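Alcohol dehydrogenase, zinc-containing (Streptococcus pneumoniae serotype 2, PDB 5YLN) probably catalyses the NAD+-dependent oxidation of alcohols to aldehydes or ketones as a zinc-binding member of the alcohol dehydrogenase family. Local coordinates at residues I233-E247 with F257-C271. Residues are numbered along the deposited sequence; the frame is centred on the assembly and turned at random.
Sequences IYDLTDGRGVDVAIE and FCQKIIGVDGTVANC
The methyl group of A245 lands on C258, its CB 3.8 Å from C258 SG, as the last turns of helix 252-261, residues 257-261, run antiparallel to strand 244-247 across one face of the sheet. The same sulfur reaches CB of E247, two residues further along the strand. Beside this pair, I261 sends CD1 to V242 CG2 (3.8 Å); its CG1 is wedged between the backbone N and the carbonyl carbon (chi1 61°), which leaves CD1 close to I233 as well. I233 in turn thrusts CD1 at the edge of the F257 ring, 3.6 Å from CE2, tying the last turn of helix 226-236 to the middle of helix 252-261. Farther toward the helix ends, Y234 OH donates to K260 O (3.0 Å), with that carbonyl oxygen lying in the plane of the ring at its edge.

The backbones pair in two steps. V242 N binds I261 O and V242 O receives G263 N (2.8 Å); the chain then turns at D243, and the type II turn G263-G266 brings strand 266-270 alongside. Five parallel-sheet bonds follow, from T267 N to D243 O through to C271 N on E247 O (2.9 Å). On the opposite face from A245, I246 CG2 meets C271 SG at 3.6 Å. The E247 carboxylate is held by the backbone N-H groups of V249 and G250, while N270 OD1 pairs with H274. Strand 174-178 flanks the other edge of strand 242-247. Strand 242-247, helix 252-261 and strand 266-270 form a right-handed beta-alpha-beta crossover, joining adjacent parallel strands in the second half of the Rossmann-type nucleotide-binding domain of zinc-dependent alcohol dehydrogenases.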
loop_
_atom_site.group_PDB
_atom_site.type_symbol
_atom_site.label_atom_id
_atom_site.label_comp_id
_atom_site.label_asym_id
_atom_site.label_seq_id
_atom_site.Cartn_x
_atom_site.Cartn_y
_atom_site.Cartn_z
ATOM N N ILE A 233 -21.811 -7.392 -0.447
ATOM C CA ILE A 233 -20.831 -6.765 0.424
ATOM C C ILE A 233 -21.029 -5.251 0.449
ATOM O O ILE A 233 -20.890 -4.613 1.501
ATOM C CB ILE A 233 -19.411 -7.175 0.003
ATOM C CG1 ILE A 233 -19.189 -8.650 0.361
ATOM C CG2 ILE A 233 -18.360 -6.277 0.675
ATOM C CD1 ILE A 233 -17.954 -9.266 -0.274
ATOM N N TYR A 234 -21.397 -4.652 -0.690
ATOM C CA TYR A 234 -21.693 -3.222 -0.685
ATOM C C TYR A 234 -22.971 -2.925 0.089
ATOM O O TYR A 234 -23.091 -1.856 0.693
ATOM C CB TYR A 234 -21.773 -2.676 -2.122
ATOM C CG TYR A 234 -20.422 -2.236 -2.631
ATOM C CD1 TYR A 234 -19.837 -1.078 -2.147
ATOM C CD2 TYR A 234 -19.720 -2.986 -3.569
ATOM C CE1 TYR A 234 -18.598 -0.667 -2.580
ATOM C CE2 TYR A 234 -18.466 -2.583 -4.017
ATOM C CZ TYR A 234 -17.905 -1.427 -3.508
ATOM O OH TYR A 234 -16.663 -0.996 -3.937
ATOM N N ASP A 235 -23.913 -3.867 0.111
ATOM C CA ASP A 235 -25.112 -3.686 0.918
ATOM C C ASP A 235 -24.800 -3.720 2.411
ATOM O O ASP A 235 -25.445 -3.010 3.188
ATOM C CB ASP A 235 -26.147 -4.749 0.542
ATOM C CG ASP A 235 -26.823 -4.455 -0.792
ATOM O OD1 ASP A 235 -26.645 -3.323 -1.316
ATOM O OD2 ASP A 235 -27.535 -5.344 -1.312
ATOM N N LEU A 236 -23.810 -4.515 2.833
ATOM C CA LEU A 236 -23.461 -4.584 4.248
ATOM C C LEU A 236 -22.697 -3.358 4.714
ATOM O O LEU A 236 -22.666 -3.078 5.914
ATOM C CB LEU A 236 -22.634 -5.841 4.532
ATOM C CG LEU A 236 -23.391 -7.163 4.366
ATOM C CD1 LEU A 236 -22.432 -8.358 4.314
ATOM C CD2 LEU A 236 -24.422 -7.331 5.486
ATOM N N THR A 237 -22.096 -2.618 3.788
ATOM C CA THR A 237 -21.245 -1.490 4.113
ATOM C C THR A 237 -21.866 -0.168 3.685
ATOM O O THR A 237 -21.147 0.816 3.497
ATOM C CB THR A 237 -19.867 -1.675 3.475
ATOM O OG1 THR A 237 -20.026 -1.983 2.083
ATOM C CG2 THR A 237 -19.138 -2.820 4.154
ATOM N N ASP A 238 -23.191 -0.137 3.524
ATOM C CA ASP A 238 -23.934 1.092 3.219
ATOM C C ASP A 238 -23.442 1.733 1.929
ATOM O O ASP A 238 -23.328 2.956 1.833
ATOM C CB ASP A 238 -23.849 2.101 4.372
ATOM C CG ASP A 238 -24.405 1.557 5.667
ATOM O OD1 ASP A 238 -25.506 0.963 5.644
ATOM O OD2 ASP A 238 -23.735 1.724 6.708
ATOM N N GLY A 239 -23.127 0.909 0.932
ATOM C CA GLY A 239 -22.658 1.446 -0.326
ATOM C C GLY A 239 -21.218 1.916 -0.347
ATOM O O GLY A 239 -20.762 2.393 -1.393
ATOM N N ARG A 240 -20.472 1.785 0.757
ATOM C CA ARG A 240 -19.114 2.303 0.780
ATOM C C ARG A 240 -18.042 1.249 0.526
ATOM O O ARG A 240 -16.918 1.612 0.159
ATOM C CB ARG A 240 -18.836 3.003 2.116
ATOM C CG ARG A 240 -19.776 4.162 2.358
ATOM C CD ARG A 240 -19.139 5.261 3.209
ATOM N NE ARG A 240 -19.928 6.488 3.148
ATOM C CZ ARG A 240 -20.995 6.719 3.904
ATOM N NH1 ARG A 240 -21.392 5.813 4.793
ATOM N NH2 ARG A 240 -21.669 7.857 3.775
ATOM N N GLY A 241 -18.350 -0.036 0.678
ATOM C CA GLY A 241 -17.320 -1.059 0.582
ATOM C C GLY A 241 -16.587 -1.218 1.904
ATOM O O GLY A 241 -16.854 -0.522 2.886
ATOM N N VAL A 242 -15.648 -2.169 1.938
ATOM C CA VAL A 242 -14.985 -2.519 3.187
ATOM C C VAL A 242 -13.755 -1.651 3.404
ATOM O O VAL A 242 -13.140 -1.141 2.457
ATOM C CB VAL A 242 -14.643 -4.023 3.218
ATOM C CG1 VAL A 242 -15.922 -4.818 3.215
ATOM C CG2 VAL A 242 -13.740 -4.434 2.035
ATOM N N ASP A 243 -13.394 -1.470 4.685
ATOM C CA ASP A 243 -12.154 -0.785 5.022
ATOM C C ASP A 243 -10.936 -1.682 4.846
ATOM O O ASP A 243 -9.832 -1.176 4.621
ATOM C CB ASP A 243 -12.221 -0.254 6.459
ATOM C CG ASP A 243 -13.429 0.663 6.678
ATOM O OD1 ASP A 243 -13.614 1.583 5.858
ATOM O OD2 ASP A 243 -14.215 0.430 7.634
ATOM N N VAL A 244 -11.103 -2.998 4.951
ATOM C CA VAL A 244 -9.998 -3.944 4.811
ATOM C C VAL A 244 -10.482 -5.147 4.019
ATOM O O VAL A 244 -11.551 -5.702 4.308
ATOM C CB VAL A 244 -9.441 -4.422 6.169
ATOM C CG1 VAL A 244 -8.124 -5.170 5.957
ATOM C CG2 VAL A 244 -9.289 -3.246 7.186
ATOM N N ALA A 245 -9.702 -5.548 3.014
ATOM C CA ALA A 245 -9.927 -6.798 2.295
ATOM C C ALA A 245 -8.654 -7.624 2.422
ATOM O O ALA A 245 -7.599 -7.233 1.913
ATOM C CB ALA A 245 -10.292 -6.558 0.817
ATOM N N ILE A 246 -8.745 -8.732 3.132
ATOM C CA ILE A 246 -7.621 -9.627 3.355
ATOM C C ILE A 246 -7.703 -10.730 2.309
ATOM O O ILE A 246 -8.618 -11.565 2.349
ATOM C CB ILE A 246 -7.646 -10.197 4.778
ATOM C CG1 ILE A 246 -7.565 -9.066 5.814
ATOM C CG2 ILE A 246 -6.543 -11.231 4.961
ATOM C CD1 ILE A 246 -7.830 -9.516 7.247
ATOM N N GLU A 247 -6.759 -10.720 1.360
ATOM C CA GLU A 247 -6.682 -11.714 0.282
ATOM C C GLU A 247 -5.868 -12.901 0.795
ATOM O O GLU A 247 -4.641 -12.815 0.899
ATOM C CB GLU A 247 -6.039 -11.091 -0.961
ATOM C CG GLU A 247 -6.349 -11.764 -2.308
ATOM C CD GLU A 247 -5.612 -13.093 -2.526
ATOM O OE1 GLU A 247 -4.742 -13.488 -1.718
ATOM O OE2 GLU A 247 -5.904 -13.754 -3.533
ATOM N N PHE A 257 -11.398 -9.748 -6.912
ATOM C CA PHE A 257 -12.538 -9.540 -6.022
ATOM C C PHE A 257 -12.226 -8.466 -4.976
ATOM O O PHE A 257 -13.021 -7.543 -4.753
ATOM C CB PHE A 257 -12.894 -10.862 -5.342
ATOM C CG PHE A 257 -14.222 -10.863 -4.648
ATOM C CD1 PHE A 257 -15.382 -11.192 -5.340
ATOM C CD2 PHE A 257 -14.314 -10.572 -3.304
ATOM C CE1 PHE A 257 -16.613 -11.197 -4.687
ATOM C CE2 PHE A 257 -15.523 -10.581 -2.651
ATOM C CZ PHE A 257 -16.678 -10.884 -3.334
ATOM N N CYS A 258 -11.061 -8.575 -4.333
ATOM C CA CYS A 258 -10.662 -7.617 -3.307
ATOM C C CYS A 258 -10.682 -6.192 -3.832
ATOM O O CYS A 258 -11.116 -5.269 -3.129
ATOM C CB CYS A 258 -9.271 -7.961 -2.787
ATOM S SG CYS A 258 -9.273 -9.303 -1.610
ATOM N N GLN A 259 -10.217 -5.985 -5.067
ATOM C CA GLN A 259 -10.110 -4.616 -5.547
ATOM C C GLN A 259 -11.469 -4.066 -5.952
ATOM O O GLN A 259 -11.625 -2.848 -6.050
ATOM C CB GLN A 259 -9.080 -4.511 -6.682
ATOM C CG GLN A 259 -9.491 -5.065 -8.005
ATOM C CD GLN A 259 -8.414 -4.859 -9.074
ATOM O OE1 GLN A 259 -7.524 -4.009 -8.933
ATOM N NE2 GLN A 259 -8.496 -5.643 -10.153
ATOM N N LYS A 260 -12.468 -4.931 -6.117
ATOM C CA LYS A 260 -13.822 -4.486 -6.413
ATOM C C LYS A 260 -14.637 -4.105 -5.173
ATOM O O LYS A 260 -15.655 -3.416 -5.305
ATOM C CB LYS A 260 -14.548 -5.571 -7.211
ATOM C CG LYS A 260 -13.961 -5.726 -8.616
ATOM C CD LYS A 260 -14.974 -6.335 -9.566
ATOM C CE LYS A 260 -14.636 -6.045 -11.032
ATOM N NZ LYS A 260 -13.170 -6.050 -11.279
ATOM N N ILE A 261 -14.235 -4.526 -3.976
ATOM C CA ILE A 261 -15.052 -4.304 -2.787
ATOM C C ILE A 261 -14.425 -3.325 -1.818
ATOM O O ILE A 261 -15.083 -2.937 -0.844
ATOM C CB ILE A 261 -15.370 -5.627 -2.060
ATOM C CG1 ILE A 261 -14.080 -6.329 -1.592
ATOM C CG2 ILE A 261 -16.202 -6.517 -2.961
ATOM C CD1 ILE A 261 -14.261 -7.341 -0.410
ATOM N N ILE A 262 -13.181 -2.921 -2.047
ATOM C CA ILE A 262 -12.495 -2.050 -1.121
ATOM C C ILE A 262 -13.064 -0.640 -1.245
ATOM O O ILE A 262 -13.372 -0.166 -2.340
ATOM C CB ILE A 262 -10.982 -2.103 -1.387
ATOM C CG1 ILE A 262 -10.223 -1.511 -0.213
ATOM C CG2 ILE A 262 -10.622 -1.446 -2.715
ATOM C CD1 ILE A 262 -10.375 -2.318 1.062
ATOM N N GLY A 263 -13.271 0.014 -0.104
ATOM C CA GLY A 263 -13.823 1.350 -0.096
ATOM C C GLY A 263 -12.754 2.416 -0.078
ATOM O O GLY A 263 -11.566 2.115 0.022
ATOM N N VAL A 264 -13.212 3.680 -0.176
ATOM C CA VAL A 264 -12.314 4.819 -0.006
ATOM C C VAL A 264 -11.523 4.657 1.283
ATOM O O VAL A 264 -12.093 4.347 2.337
ATOM C CB VAL A 264 -13.096 6.144 0.004
ATOM C CG1 VAL A 264 -12.172 7.269 0.453
ATOM C CG2 VAL A 264 -13.680 6.455 -1.365
ATOM N N ASP A 265 -10.205 4.868 1.195
ATOM C CA ASP A 265 -9.229 4.877 2.276
ATOM C C ASP A 265 -8.865 3.460 2.709
ATOM O O ASP A 265 -8.073 3.300 3.669
ATOM C CB ASP A 265 -9.704 5.693 3.499
ATOM C CG ASP A 265 -8.547 6.241 4.315
ATOM O OD1 ASP A 265 -7.584 6.729 3.680
ATOM O OD2 ASP A 265 -8.602 6.201 5.575
ATOM N N GLY A 266 -9.397 2.430 2.043
ATOM C CA GLY A 266 -9.234 1.064 2.489
ATOM C C GLY A 266 -7.926 0.430 2.049
ATOM O O GLY A 266 -7.192 0.981 1.231
ATOM N N THR A 267 -7.636 -0.745 2.624
ATOM C CA THR A 267 -6.418 -1.480 2.310
ATOM C C THR A 267 -6.765 -2.893 1.843
ATOM O O THR A 267 -7.516 -3.609 2.509
ATOM C CB THR A 267 -5.473 -1.532 3.520
ATOM O OG1 THR A 267 -5.023 -0.206 3.840
ATOM C CG2 THR A 267 -4.265 -2.414 3.257
ATOM N N VAL A 268 -6.234 -3.278 0.691
ATOM C CA VAL A 268 -6.186 -4.680 0.278
ATOM C C VAL A 268 -4.875 -5.242 0.813
ATOM O O VAL A 268 -3.794 -4.827 0.384
ATOM C CB VAL A 268 -6.268 -4.824 -1.247
ATOM C CG1 VAL A 268 -6.189 -6.311 -1.670
ATOM C CG2 VAL A 268 -7.542 -4.170 -1.795
ATOM N N ALA A 269 -4.963 -6.151 1.785
ATOM C CA ALA A 269 -3.789 -6.788 2.383
ATOM C C ALA A 269 -3.651 -8.175 1.776
ATOM O O ALA A 269 -4.417 -9.082 2.114
ATOM C CB ALA A 269 -3.900 -6.876 3.909
ATOM N N ASN A 270 -2.671 -8.336 0.890
ATOM C CA ASN A 270 -2.366 -9.632 0.305
ATOM C C ASN A 270 -1.559 -10.470 1.293
ATOM O O ASN A 270 -0.539 -10.008 1.806
ATOM C CB ASN A 270 -1.581 -9.471 -0.996
ATOM C CG ASN A 270 -1.216 -10.817 -1.613
ATOM O OD1 ASN A 270 -2.007 -11.403 -2.351
ATOM N ND2 ASN A 270 -0.023 -11.315 -1.299
ATOM N N CYS A 271 -1.995 -11.711 1.534
ATOM C CA CYS A 271 -1.219 -12.658 2.338
ATOM C C CYS A 271 -0.567 -13.750 1.519
ATOM O O CYS A 271 0.565 -14.127 1.805
ATOM C CB CYS A 271 -2.096 -13.345 3.385
ATOM S SG CYS A 271 -3.139 -12.250 4.287
#